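Local coordinates for adapter protein mecA 2 (Bacillus subtilis, PDB 3JTN) that acts as an adaptor that recognises unfolded, aggregated and regulatory proteins such as ComK and targets them to the ClpC protease, which its C-terminal domain binds, at residues Ile4-Phe10 and Gln36-Ser40; Thr29-Tyr33 and Arg69-Lys75; Gly24-Gly28 and Ala82-Ile86. All coordinates share one frame. Residues are numbered along the deposited sequence.

In a small alpha/beta domain with an antiparallel sheet, sheet order and chain order need not agree, and the C-terminal domain of this adaptor illustrates the point. From the N terminus, strand 3-7 waits through helix 10-22 and strand 29-33 until contact 1 sets it beside strand 36-41. Contact 3 closes the longest loop, joining the turn after helix 10-22 to the C-terminal helix 82-87. Contact 2, between 29-33 and 69-75, lies wholly within that loop, while contact 1 crosses both others. Contacts 1 and 2 share the sheet: Phe38 N lies 2.7 Å from Tyr31 O. Leu39 CD1 and Val30 CG2 reach Ala82 CB of contact 3, at 3.9 and 3.5 Å.

Contact 1. Residues Ile4-Phe10 and Gln36-Ser40; sequences IYQFHSF and QYFLS
Extended and antiparallel, the segments 4-7 and 36-40 have axes 4.7 Å apart, 155° between directions. Ile4 forms a non-hydrogen-bonded pair with Ser40 (CA-CA 4.3 Å), its CA 3.1 Å from Leu39 O and its CG2 4.1 Å from Phe38 CB. Tyr5 and Leu39 make a hydrogen-bonded pair: Tyr5 N to Leu39 O 2.9 Å, Leu39 N to Tyr5 O 3.0 Å. Gln6, chi1 p, forms a non-hydrogen-bonded pair with Phe38 (CA-CA 4.4 Å), and its NE2 donates to Gln36 OE1 at 2.6 Å. This antiparallel join links neighbouring sheet strands separated in sequence by a helix and a strand; Ile4, Phe38 and Ser40 meet helix 67-73, whereas Phe7, Tyr37 and Leu39 pack on helix 10-22. Phe7 N donates to Tyr37 O (2.9 Å); with chi1 m, Phe7 brings CE2 to 3.4 Å from Leu39 CB. Beyond the turn, Phe10 (chi1 t) sets CB 3.8 Å from the Tyr37 ring centroid (Tyr37 chi1 m), a CH-pi contact, its ring edge T-shaped to that face, centroids 5.0 Å apart.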
loop_
_atom_site.group_PDB
_atom_site.type_symbol
_atom_site.label_atom_id
_atom_site.label_comp_id
_atom_site.label_asym_id
_atom_site.label_seq_id
_atom_site.Cartn_x
_atom_site.Cartn_y
_atom_site.Cartn_z
ATOM N N ILE A 4 -3.856 3.409 5.089
ATOM C CA ILE A 4 -4.415 2.428 4.178
ATOM C C ILE A 4 -5.015 3.182 3.011
ATOM O O ILE A 4 -5.871 4.051 3.196
ATOM C CB ILE A 4 -5.543 1.610 4.830
ATOM C CG1 ILE A 4 -5.100 1.056 6.182
ATOM C CG2 ILE A 4 -5.979 0.482 3.921
ATOM C CD1 ILE A 4 -6.152 0.193 6.873
ATOM N N TYR A 5 -4.570 2.853 1.805
ATOM C CA TYR A 5 -5.160 3.442 0.621
ATOM C C TYR A 5 -5.834 2.367 -0.198
ATOM O O TYR A 5 -5.366 1.236 -0.234
ATOM C CB TYR A 5 -4.105 4.192 -0.200
ATOM C CG TYR A 5 -4.098 5.667 0.110
ATOM C CD1 TYR A 5 -4.222 6.613 -0.899
ATOM C CD2 TYR A 5 -4.009 6.115 1.422
ATOM C CE1 TYR A 5 -4.232 7.959 -0.613
ATOM C CE2 TYR A 5 -4.021 7.466 1.721
ATOM C CZ TYR A 5 -4.141 8.383 0.699
ATOM O OH TYR A 5 -4.149 9.732 0.978
ATOM N N GLN A 6 -6.960 2.702 -0.814
ATOM C CA GLN A 6 -7.558 1.798 -1.773
ATOM C C GLN A 6 -7.027 2.186 -3.138
ATOM O O GLN A 6 -6.584 3.317 -3.349
ATOM C CB GLN A 6 -9.086 1.855 -1.725
ATOM C CG GLN A 6 -9.710 3.178 -2.086
ATOM C CD GLN A 6 -11.214 3.162 -1.870
ATOM O OE1 GLN A 6 -11.815 4.180 -1.522
ATOM N NE2 GLN A 6 -11.826 1.998 -2.049
ATOM N N PHE A 7 -7.061 1.245 -4.065
ATOM C CA PHE A 7 -6.473 1.477 -5.371
ATOM C C PHE A 7 -7.420 1.066 -6.480
ATOM O O PHE A 7 -8.172 0.103 -6.342
ATOM C CB PHE A 7 -5.115 0.779 -5.472
ATOM C CG PHE A 7 -4.082 1.381 -4.571
ATOM C CD1 PHE A 7 -3.275 2.420 -5.017
ATOM C CD2 PHE A 7 -3.952 0.952 -3.259
ATOM C CE1 PHE A 7 -2.346 2.996 -4.178
ATOM C CE2 PHE A 7 -3.023 1.525 -2.416
ATOM C CZ PHE A 7 -2.219 2.544 -2.868
ATOM N N HIS A 8 -7.418 1.834 -7.561
ATOM C CA HIS A 8 -8.304 1.546 -8.667
ATOM C C HIS A 8 -7.976 0.156 -9.200
ATOM O O HIS A 8 -8.850 -0.705 -9.298
ATOM C CB HIS A 8 -8.163 2.607 -9.754
ATOM C CG HIS A 8 -8.856 2.247 -11.026
ATOM N ND1 HIS A 8 -10.216 2.039 -11.094
ATOM C CD2 HIS A 8 -8.377 2.042 -12.274
ATOM C CE1 HIS A 8 -10.548 1.725 -12.334
ATOM N NE2 HIS A 8 -9.451 1.721 -13.070
ATOM N N SER A 9 -6.705 -0.064 -9.521
ATOM C CA SER A 9 -6.249 -1.377 -9.954
ATOM C C SER A 9 -4.932 -1.742 -9.291
ATOM O O SER A 9 -4.241 -0.876 -8.757
ATOM C CB SER A 9 -6.090 -1.421 -11.476
ATOM O OG SER A 9 -5.236 -0.389 -11.920
ATOM N N PHE A 10 -4.584 -3.026 -9.327
ATOM C CA PHE A 10 -3.326 -3.481 -8.751
ATOM C C PHE A 10 -2.132 -2.811 -9.434
ATOM O O PHE A 10 -1.054 -2.698 -8.854
ATOM C CB PHE A 10 -3.193 -5.005 -8.835
ATOM C CG PHE A 10 -1.958 -5.530 -8.161
ATOM C CD1 PHE A 10 -1.951 -5.786 -6.803
ATOM C CD2 PHE A 10 -0.789 -5.722 -8.878
ATOM C CE1 PHE A 10 -0.811 -6.244 -6.179
ATOM C CE2 PHE A 10 0.356 -6.181 -8.254
ATOM C CZ PHE A 10 0.344 -6.440 -6.906
ATOM N N GLN A 36 -11.310 -4.768 -4.587
ATOM C CA GLN A 36 -10.277 -3.744 -4.679
ATOM C C GLN A 36 -9.037 -4.139 -3.911
ATOM O O GLN A 36 -9.094 -4.945 -2.990
ATOM C CB GLN A 36 -10.784 -2.381 -4.195
ATOM C CG GLN A 36 -11.349 -1.513 -5.303
ATOM C CD GLN A 36 -11.430 -0.052 -4.913
ATOM O OE1 GLN A 36 -10.958 0.345 -3.848
ATOM N NE2 GLN A 36 -12.018 0.763 -5.785
ATOM N N TYR A 37 -7.918 -3.555 -4.307
ATOM C CA TYR A 37 -6.656 -3.734 -3.616
ATOM C C TYR A 37 -6.422 -2.603 -2.631
ATOM O O TYR A 37 -6.712 -1.442 -2.909
ATOM C CB TYR A 37 -5.510 -3.776 -4.627
ATOM C CG TYR A 37 -5.506 -5.046 -5.405
ATOM C CD1 TYR A 37 -4.955 -6.200 -4.862
ATOM C CD2 TYR A 37 -6.101 -5.115 -6.652
ATOM C CE1 TYR A 37 -4.960 -7.369 -5.542
ATOM C CE2 TYR A 37 -6.122 -6.294 -7.355
ATOM C CZ TYR A 37 -5.547 -7.415 -6.792
ATOM O OH TYR A 37 -5.548 -8.589 -7.469
ATOM N N PHE A 38 -5.871 -2.942 -1.481
ATOM C CA PHE A 38 -5.553 -1.942 -0.486
ATOM C C PHE A 38 -4.115 -2.112 -0.083
ATOM O O PHE A 38 -3.604 -3.229 -0.006
ATOM C CB PHE A 38 -6.461 -2.094 0.744
ATOM C CG PHE A 38 -7.918 -1.932 0.434
ATOM C CD1 PHE A 38 -8.577 -0.750 0.726
ATOM C CD2 PHE A 38 -8.627 -2.959 -0.156
ATOM C CE1 PHE A 38 -9.917 -0.599 0.444
ATOM C CE2 PHE A 38 -9.970 -2.815 -0.441
ATOM C CZ PHE A 38 -10.618 -1.634 -0.148
ATOM N N LEU A 39 -3.460 -0.998 0.176
ATOM C CA LEU A 39 -2.124 -1.044 0.713
ATOM C C LEU A 39 -2.151 -0.439 2.091
ATOM O O LEU A 39 -2.772 0.600 2.325
ATOM C CB LEU A 39 -1.149 -0.282 -0.172
ATOM C CG LEU A 39 0.307 -0.252 0.285
ATOM C CD1 LEU A 39 1.019 -1.546 -0.019
ATOM C CD2 LEU A 39 1.005 0.888 -0.412
ATOM N N SER A 40 -1.480 -1.109 3.007
ATOM C CA SER A 40 -1.346 -0.614 4.357
ATOM C C SER A 40 0.130 -0.443 4.547
ATOM O O SER A 40 0.904 -1.322 4.166
ATOM C CB SER A 40 -1.870 -1.642 5.357
ATOM O OG SER A 40 -1.368 -1.367 6.653
#

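Contact 2. Residues Thr29-Tyr33 and Arg69-Lys75; sequences TVYHY and RLQEYGK
This is a helix-on-strand packing that turns into strand pairing: helix 67-73 packs on the sheet face bearing Tyr31 and Phe38, and the chain leaving it at once becomes the edge strand beside 29-33. The short axes of 29-33 and 69-73 approach to 8.5 Å at 68°. Leu70 (chi1 m, chi2 t) faces the strand and fits between two tyrosines. Its CB stands 3.9 Å from the centroid of the Tyr31 ring, over the face in a CH-pi contact, with Leu70 CD1 3.7 Å from Tyr31 CD2; its CD2 meets Tyr33 CB at 3.5 Å. Tyr31 takes chi1 m and Tyr33 chi1 t, and the Tyr33 ring extends along the helix end, CE1 4.1 Å from Tyr73 CB and CD1 3.8 Å from Gly74 CA. A CB on Gly74 would clash with Leu70 O and sit tightly against Tyr33 CB, so glycine suits this close passage. Beyond it, His32 and Lys75 form an antiparallel hydrogen-bonded pair, CA-CA 4.7 Å: His32 N to Lys75 O 2.7 Å, Lys75 N to His32 O 2.6 Å. Tyr31 CA adds a CA-H...O contact to Lys75 O at 3.1 Å. On its other edge strand 29-33 pairs with 36-41, whose Phe38 also packs against Leu70, while Val30 continues the pairing with strand 75-78 at Ile77 and Met78.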
loop_
_atom_site.group_PDB
_atom_site.type_symbol
_atom_site.label_atom_id
_atom_site.label_comp_id
_atom_site.label_asym_id
_atom_site.label_seq_id
_atom_site.Cartn_x
_atom_site.Cartn_y
_atom_site.Cartn_z
ATOM N N THR A 29 1.673 -3.692 3.147
ATOM C CA THR A 29 0.855 -4.881 3.128
ATOM C C THR A 29 -0.305 -4.670 2.188
ATOM O O THR A 29 -1.120 -3.769 2.380
ATOM C CB THR A 29 0.334 -5.210 4.513
ATOM O OG1 THR A 29 1.410 -5.749 5.288
ATOM C CG2 THR A 29 -0.781 -6.238 4.417
ATOM N N VAL A 30 -0.369 -5.497 1.158
ATOM C CA VAL A 30 -1.447 -5.408 0.187
ATOM C C VAL A 30 -2.566 -6.363 0.546
ATOM O O VAL A 30 -2.329 -7.554 0.734
ATOM C CB VAL A 30 -0.958 -5.743 -1.234
ATOM C CG1 VAL A 30 -2.137 -5.797 -2.204
ATOM C CG2 VAL A 30 0.087 -4.730 -1.686
ATOM N N TYR A 31 -3.782 -5.829 0.634
ATOM C CA TYR A 31 -4.972 -6.642 0.827
ATOM C C TYR A 31 -5.860 -6.574 -0.402
ATOM O O TYR A 31 -5.854 -5.580 -1.112
ATOM C CB TYR A 31 -5.781 -6.136 2.018
ATOM C CG TYR A 31 -5.076 -6.245 3.342
ATOM C CD1 TYR A 31 -5.066 -7.440 4.050
ATOM C CD2 TYR A 31 -4.432 -5.148 3.893
ATOM C CE1 TYR A 31 -4.421 -7.542 5.280
ATOM C CE2 TYR A 31 -3.788 -5.236 5.119
ATOM C CZ TYR A 31 -3.784 -6.436 5.807
ATOM O OH TYR A 31 -3.140 -6.521 7.027
ATOM N N HIS A 32 -6.629 -7.634 -0.643
ATOM C CA HIS A 32 -7.697 -7.577 -1.631
ATOM C C HIS A 32 -9.008 -7.748 -0.898
ATOM O O HIS A 32 -9.218 -8.734 -0.203
ATOM C CB HIS A 32 -7.552 -8.655 -2.708
ATOM C CG HIS A 32 -8.629 -8.605 -3.747
ATOM N ND1 HIS A 32 -8.638 -7.673 -4.763
ATOM C CD2 HIS A 32 -9.738 -9.360 -3.920
ATOM C CE1 HIS A 32 -9.703 -7.862 -5.523
ATOM N NE2 HIS A 32 -10.387 -8.880 -5.033
ATOM N N TYR A 33 -9.892 -6.778 -1.049
ATOM C CA TYR A 33 -11.151 -6.810 -0.340
ATOM C C TYR A 33 -12.218 -6.134 -1.185
ATOM O O TYR A 33 -11.995 -5.050 -1.722
ATOM C CB TYR A 33 -11.002 -6.124 1.026
ATOM C CG TYR A 33 -12.303 -5.957 1.770
ATOM C CD1 TYR A 33 -12.889 -7.027 2.440
ATOM C CD2 TYR A 33 -12.955 -4.731 1.797
ATOM C CE1 TYR A 33 -14.080 -6.877 3.114
ATOM C CE2 TYR A 33 -14.152 -4.571 2.472
ATOM C CZ TYR A 33 -14.708 -5.646 3.128
ATOM O OH TYR A 33 -15.898 -5.487 3.800
ATOM N N ARG A 69 -10.958 -4.746 9.429
ATOM C CA ARG A 69 -11.847 -5.174 8.360
ATOM C C ARG A 69 -11.058 -5.882 7.268
ATOM O O ARG A 69 -11.505 -6.890 6.709
ATOM C CB ARG A 69 -12.580 -3.979 7.759
ATOM C CG ARG A 69 -13.768 -4.371 6.888
ATOM C CD ARG A 69 -14.917 -4.886 7.746
ATOM N NE ARG A 69 -16.150 -5.069 6.982
ATOM C CZ ARG A 69 -16.649 -6.251 6.629
ATOM N NH1 ARG A 69 -16.022 -7.369 6.970
ATOM N NH2 ARG A 69 -17.779 -6.319 5.937
ATOM N N LEU A 70 -9.881 -5.344 6.969
ATOM C CA LEU A 70 -9.029 -5.899 5.925
ATOM C C LEU A 70 -8.351 -7.213 6.326
ATOM O O LEU A 70 -8.159 -8.091 5.494
ATOM C CB LEU A 70 -7.973 -4.872 5.482
ATOM C CG LEU A 70 -8.448 -3.739 4.560
ATOM C CD1 LEU A 70 -7.288 -2.842 4.121
ATOM C CD2 LEU A 70 -9.173 -4.288 3.346
ATOM N N GLN A 71 -7.986 -7.351 7.592
ATOM C CA GLN A 71 -7.241 -8.534 8.005
ATOM C C GLN A 71 -8.130 -9.723 8.374
ATOM O O GLN A 71 -7.724 -10.875 8.233
ATOM C CB GLN A 71 -6.315 -8.201 9.168
ATOM C CG GLN A 71 -7.016 -8.176 10.501
ATOM C CD GLN A 71 -6.307 -7.288 11.489
ATOM O OE1 GLN A 71 -6.714 -7.179 12.648
ATOM N NE2 GLN A 71 -5.238 -6.636 11.035
ATOM N N GLU A 72 -9.336 -9.456 8.849
ATOM C CA GLU A 72 -10.215 -10.551 9.225
ATOM C C GLU A 72 -11.150 -10.920 8.080
ATOM O O GLU A 72 -11.657 -12.037 8.020
ATOM C CB GLU A 72 -11.005 -10.216 10.494
ATOM C CG GLU A 72 -12.065 -11.258 10.869
ATOM C CD GLU A 72 -11.474 -12.597 11.298
ATOM O OE1 GLU A 72 -11.897 -13.652 10.763
ATOM O OE2 GLU A 72 -10.589 -12.592 12.179
ATOM N N TYR A 73 -11.358 -9.988 7.157
ATOM C CA TYR A 73 -12.325 -10.203 6.085
ATOM C C TYR A 73 -11.761 -10.018 4.664
ATOM O O TYR A 73 -12.405 -10.390 3.685
ATOM C CB TYR A 73 -13.556 -9.320 6.303
ATOM C CG TYR A 73 -14.164 -9.468 7.682
ATOM C CD1 TYR A 73 -15.156 -10.405 7.929
ATOM C CD2 TYR A 73 -13.741 -8.672 8.742
ATOM C CE1 TYR A 73 -15.716 -10.546 9.192
ATOM C CE2 TYR A 73 -14.293 -8.804 10.005
ATOM C CZ TYR A 73 -15.281 -9.742 10.224
ATOM O OH TYR A 73 -15.832 -9.880 11.479
ATOM N N GLY A 74 -10.563 -9.454 4.554
ATOM C CA GLY A 74 -9.937 -9.264 3.256
ATOM C C GLY A 74 -8.962 -10.376 2.914
ATOM O O GLY A 74 -8.692 -11.252 3.736
ATOM N N LYS A 75 -8.431 -10.345 1.697
ATOM C CA LYS A 75 -7.438 -11.325 1.274
ATOM C C LYS A 75 -6.028 -10.741 1.383
ATOM O O LYS A 75 -5.743 -9.662 0.855
ATOM C CB LYS A 75 -7.730 -11.807 -0.159
ATOM C CG LYS A 75 -6.723 -12.809 -0.735
ATOM C CD LYS A 75 -6.618 -14.088 0.104
ATOM C CE LYS A 75 -5.591 -15.065 -0.485
ATOM N NZ LYS A 75 -5.005 -15.976 0.539
#

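Contact 3. Residues Gly24-Gly28 and Ala82-Ile86; sequences GITGG and AVETI
The first turn of an alpha-helix has amide groups with no intrahelical acceptor, and here a loop supplies the acceptors. Helix 10-22 ends in a Schellman motif with Gly24 as C-prime residue (phi 71°); the chain then passes alongside the start of helix 82-87, Thr26 CA nearest Val83 CA at 5.0 Å and Gly28 CA nearest Ala82 CA at 4.8 Å. Three successive carbonyls meet three successive amides in reverse order: Ala82 N donates to Gly28 O at 3.0 Å, Val83 N to Gly27 O at 2.8 Å, and Glu84 N weakly to Thr26 O at 3.3 Å. Thr26 O also accepts from a water at 2.6 Å, which donates again to Glu84 OE2 at 3.1 Å. Val83 (chi1 t) points at the loop, its CG2 3.5 Å from Ile25 O. Gly28, at phi 92° and psi 144°, adopts angles that would jam a CB against the preceding carbonyl oxygen. Ile86 N to Ala82 O, 2.9 Å, is a helical bond within 82-86. Loop carbonyls thus accept from Ala82 N and Val83 N, and only weakly from Glu84 N.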
loop_
_atom_site.group_PDB
_atom_site.type_symbol
_atom_site.label_atom_id
_atom_site.label_comp_id
_atom_site.label_asym_id
_atom_site.label_seq_id
_atom_site.Cartn_x
_atom_site.Cartn_y
_atom_site.Cartn_z
ATOM N N GLY A 24 12.665 4.797 -0.035
ATOM C CA GLY A 24 13.119 3.878 0.995
ATOM C C GLY A 24 12.035 3.112 1.748
ATOM O O GLY A 24 12.334 2.473 2.762
ATOM N N ILE A 25 10.790 3.165 1.274
ATOM C CA ILE A 25 9.704 2.391 1.893
ATOM C C ILE A 25 9.535 1.069 1.153
ATOM O O ILE A 25 8.856 1.002 0.126
ATOM C CB ILE A 25 8.355 3.136 1.854
ATOM C CG1 ILE A 25 8.423 4.455 2.618
ATOM C CG2 ILE A 25 7.240 2.270 2.391
ATOM C CD1 ILE A 25 9.378 4.434 3.737
ATOM N N THR A 26 10.151 0.017 1.677
ATOM C CA THR A 26 10.240 -1.250 0.958
ATOM C C THR A 26 9.225 -2.282 1.467
ATOM O O THR A 26 9.202 -3.426 1.026
ATOM C CB THR A 26 11.695 -1.790 1.010
ATOM O OG1 THR A 26 12.551 -0.927 0.247
ATOM C CG2 THR A 26 11.786 -3.177 0.445
ATOM N N GLY A 27 8.357 -1.862 2.378
ATOM C CA GLY A 27 7.412 -2.782 2.979
ATOM C C GLY A 27 6.029 -2.689 2.374
ATOM O O GLY A 27 5.853 -2.816 1.171
ATOM N N GLY A 28 5.030 -2.463 3.216
ATOM C CA GLY A 28 3.663 -2.415 2.748
ATOM C C GLY A 28 2.950 -3.749 2.826
ATOM O O GLY A 28 3.523 -4.811 2.595
ATOM N N ALA A 82 5.221 -5.915 0.410
ATOM C CA ALA A 82 4.543 -5.526 -0.829
ATOM C C ALA A 82 5.459 -4.855 -1.849
ATOM O O ALA A 82 5.561 -5.302 -3.000
ATOM C CB ALA A 82 3.383 -4.617 -0.514
ATOM N N VAL A 83 6.107 -3.766 -1.441
ATOM C CA VAL A 83 6.883 -2.973 -2.387
ATOM C C VAL A 83 8.072 -3.756 -2.902
ATOM O O VAL A 83 8.415 -3.670 -4.074
ATOM C CB VAL A 83 7.400 -1.673 -1.778
ATOM C CG1 VAL A 83 8.411 -1.045 -2.715
ATOM C CG2 VAL A 83 6.249 -0.712 -1.496
ATOM N N GLU A 84 8.705 -4.528 -2.029
ATOM C CA GLU A 84 9.909 -5.211 -2.437
ATOM C C GLU A 84 9.560 -6.425 -3.284
ATOM O O GLU A 84 10.297 -6.773 -4.195
ATOM C CB GLU A 84 10.760 -5.613 -1.239
ATOM C CG GLU A 84 10.557 -7.017 -0.766
ATOM C CD GLU A 84 11.871 -7.689 -0.457
ATOM O OE1 GLU A 84 12.507 -8.205 -1.403
ATOM O OE2 GLU A 84 12.272 -7.698 0.725
ATOM N N THR A 85 8.432 -7.057 -2.979
ATOM C CA THR A 85 7.918 -8.151 -3.791
ATOM C C THR A 85 7.603 -7.667 -5.197
ATOM O O THR A 85 7.955 -8.304 -6.174
ATOM C CB THR A 85 6.639 -8.719 -3.194
ATOM O OG1 THR A 85 6.955 -9.420 -1.988
ATOM C CG2 THR A 85 5.969 -9.671 -4.188
ATOM N N ILE A 86 6.930 -6.530 -5.284
ATOM C CA ILE A 86 6.591 -5.939 -6.565
ATOM C C ILE A 86 7.836 -5.477 -7.306
ATOM O O ILE A 86 8.047 -5.845 -8.457
ATOM C CB ILE A 86 5.651 -4.756 -6.381
ATOM C CG1 ILE A 86 4.268 -5.255 -5.969
ATOM C CG2 ILE A 86 5.565 -3.950 -7.660
ATOM C CD1 ILE A 86 3.236 -4.159 -5.835
HETATM O O HOH W 1 10.239 -5.645 1.949
#